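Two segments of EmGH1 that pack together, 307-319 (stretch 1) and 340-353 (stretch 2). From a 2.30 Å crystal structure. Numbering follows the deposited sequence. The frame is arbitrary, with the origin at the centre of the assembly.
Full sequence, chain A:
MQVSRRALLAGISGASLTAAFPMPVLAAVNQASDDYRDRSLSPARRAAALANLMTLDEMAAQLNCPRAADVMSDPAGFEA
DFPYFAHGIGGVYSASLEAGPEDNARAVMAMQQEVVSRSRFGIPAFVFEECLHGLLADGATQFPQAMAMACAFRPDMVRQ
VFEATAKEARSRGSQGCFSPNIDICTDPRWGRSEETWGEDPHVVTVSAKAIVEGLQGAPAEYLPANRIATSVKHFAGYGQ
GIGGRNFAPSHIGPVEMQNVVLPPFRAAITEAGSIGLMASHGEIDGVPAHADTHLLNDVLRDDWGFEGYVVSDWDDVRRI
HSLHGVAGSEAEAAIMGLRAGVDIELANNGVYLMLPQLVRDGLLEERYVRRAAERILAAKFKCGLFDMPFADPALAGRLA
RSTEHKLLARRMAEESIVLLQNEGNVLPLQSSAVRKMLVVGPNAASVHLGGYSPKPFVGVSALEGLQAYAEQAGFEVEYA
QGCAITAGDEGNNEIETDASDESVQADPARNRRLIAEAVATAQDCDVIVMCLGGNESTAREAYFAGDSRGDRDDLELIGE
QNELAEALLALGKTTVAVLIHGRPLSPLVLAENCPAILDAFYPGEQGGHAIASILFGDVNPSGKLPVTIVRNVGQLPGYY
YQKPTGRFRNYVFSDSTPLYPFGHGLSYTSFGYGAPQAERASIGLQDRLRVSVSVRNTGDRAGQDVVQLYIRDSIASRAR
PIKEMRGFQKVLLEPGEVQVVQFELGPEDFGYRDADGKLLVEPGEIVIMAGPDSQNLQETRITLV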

ATOM      1  N   GLU A 307       1.943  18.729  27.636  1.00 24.79           N
ATOM      2  CA  GLU A 307       2.651  19.893  28.144  1.00 23.52           C
ATOM      3  C   GLU A 307       4.158  19.782  27.992  1.00 23.54           C
ATOM      4  O   GLU A 307       4.882  20.705  28.393  1.00 22.05           O
ATOM      5  CB  GLU A 307       2.253  20.142  29.605  1.00 25.04           C
ATOM      6  CG  GLU A 307       0.877  20.833  29.678  1.00 28.90           C
ATOM      7  CD  GLU A 307       0.230  20.800  31.052  1.00 47.33           C
ATOM      8  OE1 GLU A 307       0.725  20.078  31.947  1.00 48.75           O
ATOM      9  OE2 GLU A 307      -0.783  21.511  31.233  1.00 53.25           O
ATOM     10  N   GLY A 308       4.654  18.717  27.377  1.00 22.27           N
ATOM     11  CA  GLY A 308       6.076  18.539  27.181  1.00 15.55           C
ATOM     12  C   GLY A 308       6.567  19.221  25.919  1.00 21.73           C
ATOM     13  O   GLY A 308       5.962  20.169  25.411  1.00 20.42           O
ATOM     14  N   TYR A 309       7.681  18.712  25.405  1.00 16.53           N
ATOM     15  CA  TYR A 309       8.331  19.270  24.233  1.00 19.56           C
ATOM     16  C   TYR A 309       8.148  18.361  23.020  1.00 22.01           C
ATOM     17  O   TYR A 309       8.062  17.133  23.134  1.00 15.84           O
ATOM     18  CB  TYR A 309       9.834  19.498  24.486  1.00 21.06           C
ATOM     19  CG  TYR A 309      10.614  18.231  24.742  1.00 20.81           C
ATOM     20  CD1 TYR A 309      11.165  17.498  23.686  1.00 20.58           C
ATOM     21  CD2 TYR A 309      10.804  17.761  26.036  1.00 17.47           C
ATOM     22  CE1 TYR A 309      11.880  16.338  23.915  1.00 16.87           C
ATOM     23  CE2 TYR A 309      11.514  16.591  26.277  1.00 17.28           C
ATOM     24  CZ  TYR A 309      12.049  15.883  25.209  1.00 20.51           C
ATOM     25  OH  TYR A 309      12.746  14.715  25.430  1.00 21.20           O
ATOM     26  N   VAL A 310       8.089  18.990  21.854  1.00 21.84           N
ATOM     27  CA  VAL A 310       8.162  18.311  20.576  1.00 18.04           C
ATOM     28  C   VAL A 310       9.545  18.579  20.008  1.00 18.08           C
ATOM     29  O   VAL A 310       9.927  19.740  19.793  1.00 22.53           O
ATOM     30  CB  VAL A 310       7.062  18.786  19.614  1.00 18.96           C
ATOM     31  CG1 VAL A 310       7.332  18.248  18.215  1.00 18.25           C
ATOM     32  CG2 VAL A 310       5.704  18.346  20.107  1.00 13.62           C
ATOM     33  N   VAL A 311      10.300  17.523  19.778  1.00 17.55           N
ATOM     34  CA  VAL A 311      11.613  17.636  19.148  1.00 15.85           C
ATOM     35  C   VAL A 311      11.494  17.159  17.708  1.00 19.39           C
ATOM     36  O   VAL A 311      10.729  16.235  17.400  1.00 18.38           O
ATOM     37  CB  VAL A 311      12.692  16.850  19.923  1.00 15.16           C
ATOM     38  CG1 VAL A 311      12.279  15.382  20.111  1.00 16.74           C
ATOM     39  CG2 VAL A 311      14.036  16.966  19.242  1.00 13.09           C
ATOM     40  N   SER A 312      12.195  17.839  16.811  1.00 18.72           N
ATOM     41  CA  SER A 312      12.231  17.390  15.436  1.00 17.99           C
ATOM     42  C   SER A 312      13.086  16.136  15.315  1.00 22.03           C
ATOM     43  O   SER A 312      13.982  15.880  16.127  1.00 17.53           O
ATOM     44  CB  SER A 312      12.803  18.481  14.533  1.00 13.26           C
ATOM     45  OG  SER A 312      14.221  18.443  14.562  1.00 15.73           O
ATOM     46  N   ASP A 313      12.808  15.351  14.279  1.00 17.01           N
ATOM     47  CA  ASP A 313      13.794  14.381  13.836  1.00 17.09           C
ATOM     48  C   ASP A 313      14.927  15.100  13.089  1.00 20.47           C
ATOM     49  O   ASP A 313      14.820  16.279  12.722  1.00 18.47           O
ATOM     50  CB  ASP A 313      13.130  13.310  12.973  1.00 17.83           C
ATOM     51  CG  ASP A 313      13.903  11.993  12.969  1.00 24.48           C
ATOM     52  OD1 ASP A 313      15.125  12.023  13.237  1.00 27.46           O
ATOM     53  OD2 ASP A 313      13.280  10.940  12.715  1.00 22.43           O
ATOM     54  N   TRP A 314      16.024  14.370  12.854  1.00 17.28           N
ATOM     55  CA  TRP A 314      17.272  15.001  12.443  1.00 18.63           C
ATOM     56  C   TRP A 314      17.098  15.835  11.180  1.00 24.75           C
ATOM     57  O   TRP A 314      16.783  15.309  10.109  1.00 23.10           O
ATOM     58  CB  TRP A 314      18.380  13.967  12.237  1.00 16.62           C
ATOM     59  CG  TRP A 314      19.645  14.666  11.830  1.00 23.98           C
ATOM     60  CD1 TRP A 314      20.098  14.865  10.555  1.00 21.56           C
ATOM     61  CD2 TRP A 314      20.583  15.327  12.693  1.00 23.41           C
ATOM     62  NE1 TRP A 314      21.265  15.581  10.573  1.00 20.83           N
ATOM     63  CE2 TRP A 314      21.591  15.874  11.870  1.00 21.48           C
ATOM     64  CE3 TRP A 314      20.680  15.490  14.079  1.00 25.24           C
ATOM     65  CZ2 TRP A 314      22.674  16.584  12.383  1.00 25.07           C
ATOM     66  CZ3 TRP A 314      21.759  16.189  14.589  1.00 22.67           C
ATOM     67  CH2 TRP A 314      22.742  16.732  13.741  1.00 24.37           C
ATOM     68  N   ASP A 315      17.329  17.144  11.319  1.00 25.14           N
ATOM     69  CA  ASP A 315      17.248  18.145  10.253  1.00 16.60           C
ATOM     70  C   ASP A 315      15.898  18.160   9.539  1.00 17.28           C
ATOM     71  O   ASP A 315      15.802  18.636   8.414  1.00 17.62           O
ATOM     72  CB  ASP A 315      18.375  17.977   9.227  1.00 26.59           C
ATOM     73  CG  ASP A 315      18.795  19.302   8.605  1.00 25.83           C
ATOM     74  OD1 ASP A 315      18.616  20.347   9.260  1.00 31.34           O
ATOM     75  OD2 ASP A 315      19.298  19.309   7.467  1.00 29.83           O
ATOM     76  N   ASP A 316      14.826  17.702  10.173  1.00 17.46           N
ATOM     77  CA  ASP A 316      13.569  17.600   9.449  1.00 20.38           C
ATOM     78  C   ASP A 316      12.812  18.919   9.330  1.00 23.04           C
ATOM     79  O   ASP A 316      11.877  18.990   8.522  1.00 20.39           O
ATOM     80  CB  ASP A 316      12.662  16.559  10.101  1.00 19.87           C
ATOM     81  CG  ASP A 316      12.845  15.168   9.510  1.00 23.38           C
ATOM     82  OD1 ASP A 316      13.431  15.033   8.408  1.00 21.20           O
ATOM     83  OD2 ASP A 316      12.400  14.204  10.163  1.00 26.59           O
ATOM     84  N   VAL A 317      13.168  19.956  10.099  1.00 21.54           N
ATOM     85  CA  VAL A 317      12.518  21.253   9.913  1.00 19.59           C
ATOM     86  C   VAL A 317      12.962  21.868   8.594  1.00 21.51           C
ATOM     87  O   VAL A 317      12.133  22.276   7.775  1.00 20.83           O
ATOM     88  CB  VAL A 317      12.786  22.205  11.101  1.00 20.47           C
ATOM     89  CG1 VAL A 317      11.994  23.488  10.914  1.00 15.15           C
ATOM     90  CG2 VAL A 317      12.361  21.576  12.420  1.00 16.85           C
ATOM     91  N   ARG A 318      14.278  21.917   8.357  1.00 17.89           N
ATOM     92  CA  ARG A 318      14.793  22.353   7.063  1.00 19.66           C
ATOM     93  C   ARG A 318      14.179  21.562   5.906  1.00 22.79           C
ATOM     94  O   ARG A 318      13.932  22.113   4.830  1.00 23.42           O
ATOM     95  CB  ARG A 318      16.316  22.213   7.033  1.00 17.24           C
ATOM     96  CG  ARG A 318      16.935  22.777   5.763  1.00 25.70           C
ATOM     97  CD  ARG A 318      18.385  22.362   5.602  1.00 24.97           C
ATOM     98  NE  ARG A 318      19.036  22.254   6.900  1.00 33.80           N
ATOM     99  CZ  ARG A 318      19.676  23.253   7.497  1.00 23.29           C
ATOM    100  NH1 ARG A 318      19.768  24.440   6.907  1.00 20.93           N
ATOM    101  NH2 ARG A 318      20.231  23.056   8.677  1.00 25.46           N
ATOM    102  N   ARG A 319      13.931  20.266   6.107  1.00 22.01           N
ATOM    103  CA  ARG A 319      13.467  19.427   5.009  1.00 20.15           C
ATOM    104  C   ARG A 319      12.013  19.675   4.641  1.00 23.27           C
ATOM    105  O   ARG A 319      11.581  19.190   3.592  1.00 21.44           O
ATOM    106  CB  ARG A 319      13.667  17.958   5.351  1.00 23.40           C
ATOM    107  CG  ARG A 319      15.113  17.514   5.284  1.00 19.08           C
ATOM    108  CD  ARG A 319      15.259  16.173   5.925  1.00 18.99           C
ATOM    109  NE  ARG A 319      16.649  15.843   6.176  1.00 17.54           N
ATOM    110  CZ  ARG A 319      17.020  14.799   6.905  1.00 21.37           C
ATOM    111  NH1 ARG A 319      16.092  14.009   7.432  1.00 13.36           N
ATOM    112  NH2 ARG A 319      18.307  14.545   7.111  1.00 23.55           N
TER
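Stretch 2, residues 340-353: AGVDIELANNGVYL

When two chain segments pack side by side in a protein core, apolar side chains often fill the space between them while the backbones satisfy one another's polar groups, and charged groups often lie toward its margin. Residues 340-353 of EmGH1 lie on residues 307-319 in much this way. The two run in the same direction: Val310 pairs with Val342, Val311 with Ile344, Ser312 with Glu345, Asp315 with Ala347 and Arg318 with Val351, and together they bury 938 Å².

The apolar centre falls into patches along this register. Leu346, whose CA-to-CB bond points toward stretch 1, is the residue most covered by it; its CB lies 4.0 Å from Val311 CG2, and its CG lies 3.5 Å from Trp314 CE3. The Trp314 side chain, with chi1 in the t rotamer, reaches along stretch 2 beyond Leu346, so that Ala347 CA sits over one face of the indole, 4.0 Å from the centroid of the six-membered ring in a CH-pi contact. Beside this patch, Ile344 CG2 approaches Val311 CB at 3.7 Å and Tyr309 CD1 at 4.2 Å. A further patch forms around Val317, whose CA-to-CB bond points toward stretch 2: its CG1 meets Val351 CG2 at 3.5 Å and Tyr352 CE1 at 4.0 Å, and its CG2 lies 4.3 Å from Val342 CG1.

Backbone pairing accompanies this packing. Stretch 1 is a strand at 309-311, and stretch 2 is extended through 345-346, with a single beta bridge joining Val311 to Ile344. Val310 O accepts from Ile344 N at 3.1 Å and also from Asp343 N at 2.9 Å, while Ser312 N donates to Ile344 O at 3.0 Å. One step on, a side chain substitutes for the backbone: Leu346 N donates to Ser312 OG at 2.9 Å, and the same hydroxyl donates to Asp313 O at 2.9 Å. The type II turn from Asp313 to Asp316 then presents Asp315 N to Leu346 O at 2.8 Å. At the start of the pairing, the CA-to-CB bond of Asp343 points toward stretch 1 and its OD2 accepts from Val310 N at 2.9 Å. Gly341, which leaves the preceding helix with positive phi, places its carbonyl O 3.3 Å from Val310 CB; a CB on it would be jammed against the carbonyl of the residue before.

A polar cluster forms around Arg318 and Asp315. Arg318 forms a salt bridge with Asp315, NE to OD2 at 3.0 Å, and its NH2 donates across to Asn349 O at 2.8 Å, near the plane of the guanidinium. Val351 CG1 covers one face of that group, so the charge borders directly on the apolar packing. Asp315 OD1 and Glu345 OE1 are like charges only 4.6 Å apart, and a water mediates between them, donating to Asp315 OD1 and to Glu345 OE1, each at 2.7 Å, while accepting from Arg318 N at 2.9 Å.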

ATOM      1  N   ALA A 340       3.609  25.294  13.784  1.00 21.44           N
ATOM      2  CA  ALA A 340       2.913  24.015  13.832  1.00 23.31           C
ATOM      3  C   ALA A 340       2.991  23.432  15.227  1.00 21.61           C
ATOM      4  O   ALA A 340       2.009  22.878  15.730  1.00 24.43           O
ATOM      5  CB  ALA A 340       3.495  23.040  12.806  1.00 23.97           C
ATOM      6  N   GLY A 341       4.148  23.565  15.879  1.00 18.33           N
ATOM      7  CA  GLY A 341       4.290  23.048  17.220  1.00 16.08           C
ATOM      8  C   GLY A 341       5.542  22.237  17.496  1.00 19.82           C
ATOM      9  O   GLY A 341       5.584  21.505  18.489  1.00 20.16           O
ATOM     10  N   VAL A 342       6.555  22.342  16.638  1.00 18.92           N
ATOM     11  CA  VAL A 342       7.879  21.809  16.946  1.00 23.44           C
ATOM     12  C   VAL A 342       8.609  22.809  17.844  1.00 26.95           C
ATOM     13  O   VAL A 342       8.824  23.962  17.455  1.00 23.35           O
ATOM     14  CB  VAL A 342       8.689  21.544  15.671  1.00 19.23           C
ATOM     15  CG1 VAL A 342      10.061  21.007  16.044  1.00 14.30           C
ATOM     16  CG2 VAL A 342       7.942  20.594  14.721  1.00 17.47           C
ATOM     17  N   ASP A 343       9.022  22.358  19.029  1.00 20.01           N
ATOM     18  CA  ASP A 343       9.610  23.233  20.038  1.00 23.39           C
ATOM     19  C   ASP A 343      11.127  23.308  19.953  1.00 24.80           C
ATOM     20  O   ASP A 343      11.694  24.383  20.162  1.00 26.46           O
ATOM     21  CB  ASP A 343       9.208  22.771  21.445  1.00 19.02           C
ATOM     22  CG  ASP A 343       7.715  22.749  21.641  1.00 23.36           C
ATOM     23  OD1 ASP A 343       7.063  23.752  21.261  1.00 27.49           O
ATOM     24  OD2 ASP A 343       7.191  21.738  22.166  1.00 19.65           O
ATOM     25  N   ILE A 344      11.807  22.197  19.665  1.00 22.34           N
ATOM     26  CA  ILE A 344      13.261  22.181  19.634  1.00 17.66           C
ATOM     27  C   ILE A 344      13.721  21.428  18.393  1.00 23.05           C
ATOM     28  O   ILE A 344      13.197  20.357  18.072  1.00 22.47           O
ATOM     29  CB  ILE A 344      13.859  21.574  20.924  1.00 18.27           C
ATOM     30  CG1 ILE A 344      15.378  21.468  20.815  1.00 23.95           C
ATOM     31  CG2 ILE A 344      13.244  20.239  21.240  1.00 17.26           C
ATOM     32  CD1 ILE A 344      16.074  21.367  22.160  1.00 20.54           C
ATOM     33  N   GLU A 345      14.689  22.002  17.687  1.00 21.73           N
ATOM     34  CA  GLU A 345      15.154  21.481  16.418  1.00 18.83           C
ATOM     35  C   GLU A 345      16.406  20.637  16.633  1.00 24.35           C
ATOM     36  O   GLU A 345      17.433  21.132  17.107  1.00 20.79           O
ATOM     37  CB  GLU A 345      15.438  22.614  15.439  1.00 19.93           C
ATOM     38  CG  GLU A 345      16.120  22.132  14.199  1.00 19.62           C
ATOM     39  CD  GLU A 345      16.537  23.264  13.315  1.00 24.75           C
ATOM     40  OE1 GLU A 345      16.344  23.161  12.087  1.00 17.60           O
ATOM     41  OE2 GLU A 345      17.037  24.272  13.857  1.00 26.78           O
ATOM     42  N   LEU A 346      16.305  19.362  16.294  1.00 26.13           N
ATOM     43  CA  LEU A 346      17.442  18.454  16.280  1.00 20.89           C
ATOM     44  C   LEU A 346      18.140  18.617  14.937  1.00 22.38           C
ATOM     45  O   LEU A 346      17.646  18.155  13.905  1.00 21.69           O
ATOM     46  CB  LEU A 346      16.964  17.026  16.509  1.00 17.12           C
ATOM     47  CG  LEU A 346      18.010  15.943  16.313  1.00 26.36           C
ATOM     48  CD1 LEU A 346      19.105  16.061  17.363  1.00 16.13           C
ATOM     49  CD2 LEU A 346      17.321  14.579  16.378  1.00 16.61           C
ATOM     50  N   ALA A 347      19.279  19.311  14.937  1.00 26.46           N
ATOM     51  CA  ALA A 347      19.995  19.607  13.700  1.00 23.98           C
ATOM     52  C   ALA A 347      21.306  20.326  13.986  1.00 23.97           C
ATOM     53  O   ALA A 347      21.433  21.022  14.997  1.00 21.41           O
ATOM     54  CB  ALA A 347      19.139  20.465  12.758  1.00 22.01           C
ATOM     55  N   ASN A 348      22.287  20.153  13.108  1.00 21.50           N
ATOM     56  CA  ASN A 348      23.465  21.002  13.084  1.00 25.87           C
ATOM     57  C   ASN A 348      23.172  22.208  12.210  1.00 24.92           C
ATOM     58  O   ASN A 348      22.601  22.072  11.125  1.00 22.16           O
ATOM     59  CB  ASN A 348      24.681  20.264  12.527  1.00 21.82           C
ATOM     60  CG  ASN A 348      25.266  19.294  13.501  1.00 26.98           C
ATOM     61  OD1 ASN A 348      24.963  19.326  14.698  1.00 28.48           O
ATOM     62  ND2 ASN A 348      26.109  18.408  12.998  1.00 25.12           N
ATOM     63  N   ASN A 349      23.572  23.387  12.683  1.00 26.61           N
ATOM     64  CA  ASN A 349      23.353  24.621  11.940  1.00 23.89           C
ATOM     65  C   ASN A 349      21.903  24.711  11.468  1.00 21.20           C
ATOM     66  O   ASN A 349      21.615  24.890  10.286  1.00 25.21           O
ATOM     67  CB  ASN A 349      24.329  24.704  10.764  1.00 25.29           C
ATOM     68  CG  ASN A 349      24.296  26.042  10.073  1.00 27.35           C
ATOM     69  OD1 ASN A 349      24.049  27.065  10.699  1.00 31.96           O
ATOM     70  ND2 ASN A 349      24.541  26.044   8.768  1.00 31.66           N
ATOM     71  N   GLY A 350      20.982  24.543  12.406  1.00 20.80           N
ATOM     72  CA  GLY A 350      19.581  24.401  12.065  1.00 24.18           C
ATOM     73  C   GLY A 350      18.941  25.688  11.575  1.00 25.27           C
ATOM     74  O   GLY A 350      19.482  26.792  11.685  1.00 27.83           O
ATOM     75  N   VAL A 351      17.741  25.539  11.012  1.00 24.29           N
ATOM     76  CA  VAL A 351      17.013  26.717  10.566  1.00 27.70           C
ATOM     77  C   VAL A 351      16.449  27.497  11.753  1.00 24.18           C
ATOM     78  O   VAL A 351      16.167  28.696  11.619  1.00 24.13           O
ATOM     79  CB  VAL A 351      15.909  26.343   9.548  1.00 22.10           C
ATOM     80  CG1 VAL A 351      16.513  25.649   8.337  1.00 20.73           C
ATOM     81  CG2 VAL A 351      14.819  25.478  10.187  1.00 20.87           C
ATOM     82  N   TYR A 352      16.301  26.863  12.924  1.00 21.08           N
ATOM     83  CA  TYR A 352      15.851  27.622  14.088  1.00 27.83           C
ATOM     84  C   TYR A 352      16.856  28.677  14.533  1.00 25.22           C
ATOM     85  O   TYR A 352      16.496  29.540  15.335  1.00 25.63           O
ATOM     86  CB  TYR A 352      15.548  26.702  15.268  1.00 25.60           C
ATOM     87  CG  TYR A 352      14.139  26.174  15.286  1.00 20.28           C
ATOM     88  CD1 TYR A 352      13.337  26.236  14.147  1.00 18.29           C
ATOM     89  CD2 TYR A 352      13.611  25.599  16.437  1.00 21.28           C
ATOM     90  CE1 TYR A 352      12.019  25.743  14.157  1.00 18.19           C
ATOM     91  CE2 TYR A 352      12.297  25.095  16.462  1.00 25.55           C
ATOM     92  CZ  TYR A 352      11.511  25.177  15.315  1.00 23.77           C
ATOM     93  OH  TYR A 352      10.231  24.684  15.340  1.00 16.76           O
ATOM     94  N   LEU A 353      18.095  28.636  14.036  1.00 25.95           N
ATOM     95  CA  LEU A 353      19.037  29.703  14.335  1.00 23.28           C
ATOM     96  C   LEU A 353      18.579  31.037  13.751  1.00 27.94           C
ATOM     97  O   LEU A 353      19.033  32.089  14.208  1.00 29.35           O
ATOM     98  CB  LEU A 353      20.433  29.342  13.824  1.00 18.36           C
ATOM     99  CG  LEU A 353      21.308  28.447  14.726  1.00 31.48           C
ATOM    100  CD1 LEU A 353      20.616  27.169  15.137  1.00 31.82           C
ATOM    101  CD2 LEU A 353      22.642  28.101  14.074  1.00 29.06           C
TER
HETATM  102  O   HOH W   1      16.261  21.066  10.312  1.00 21.87           O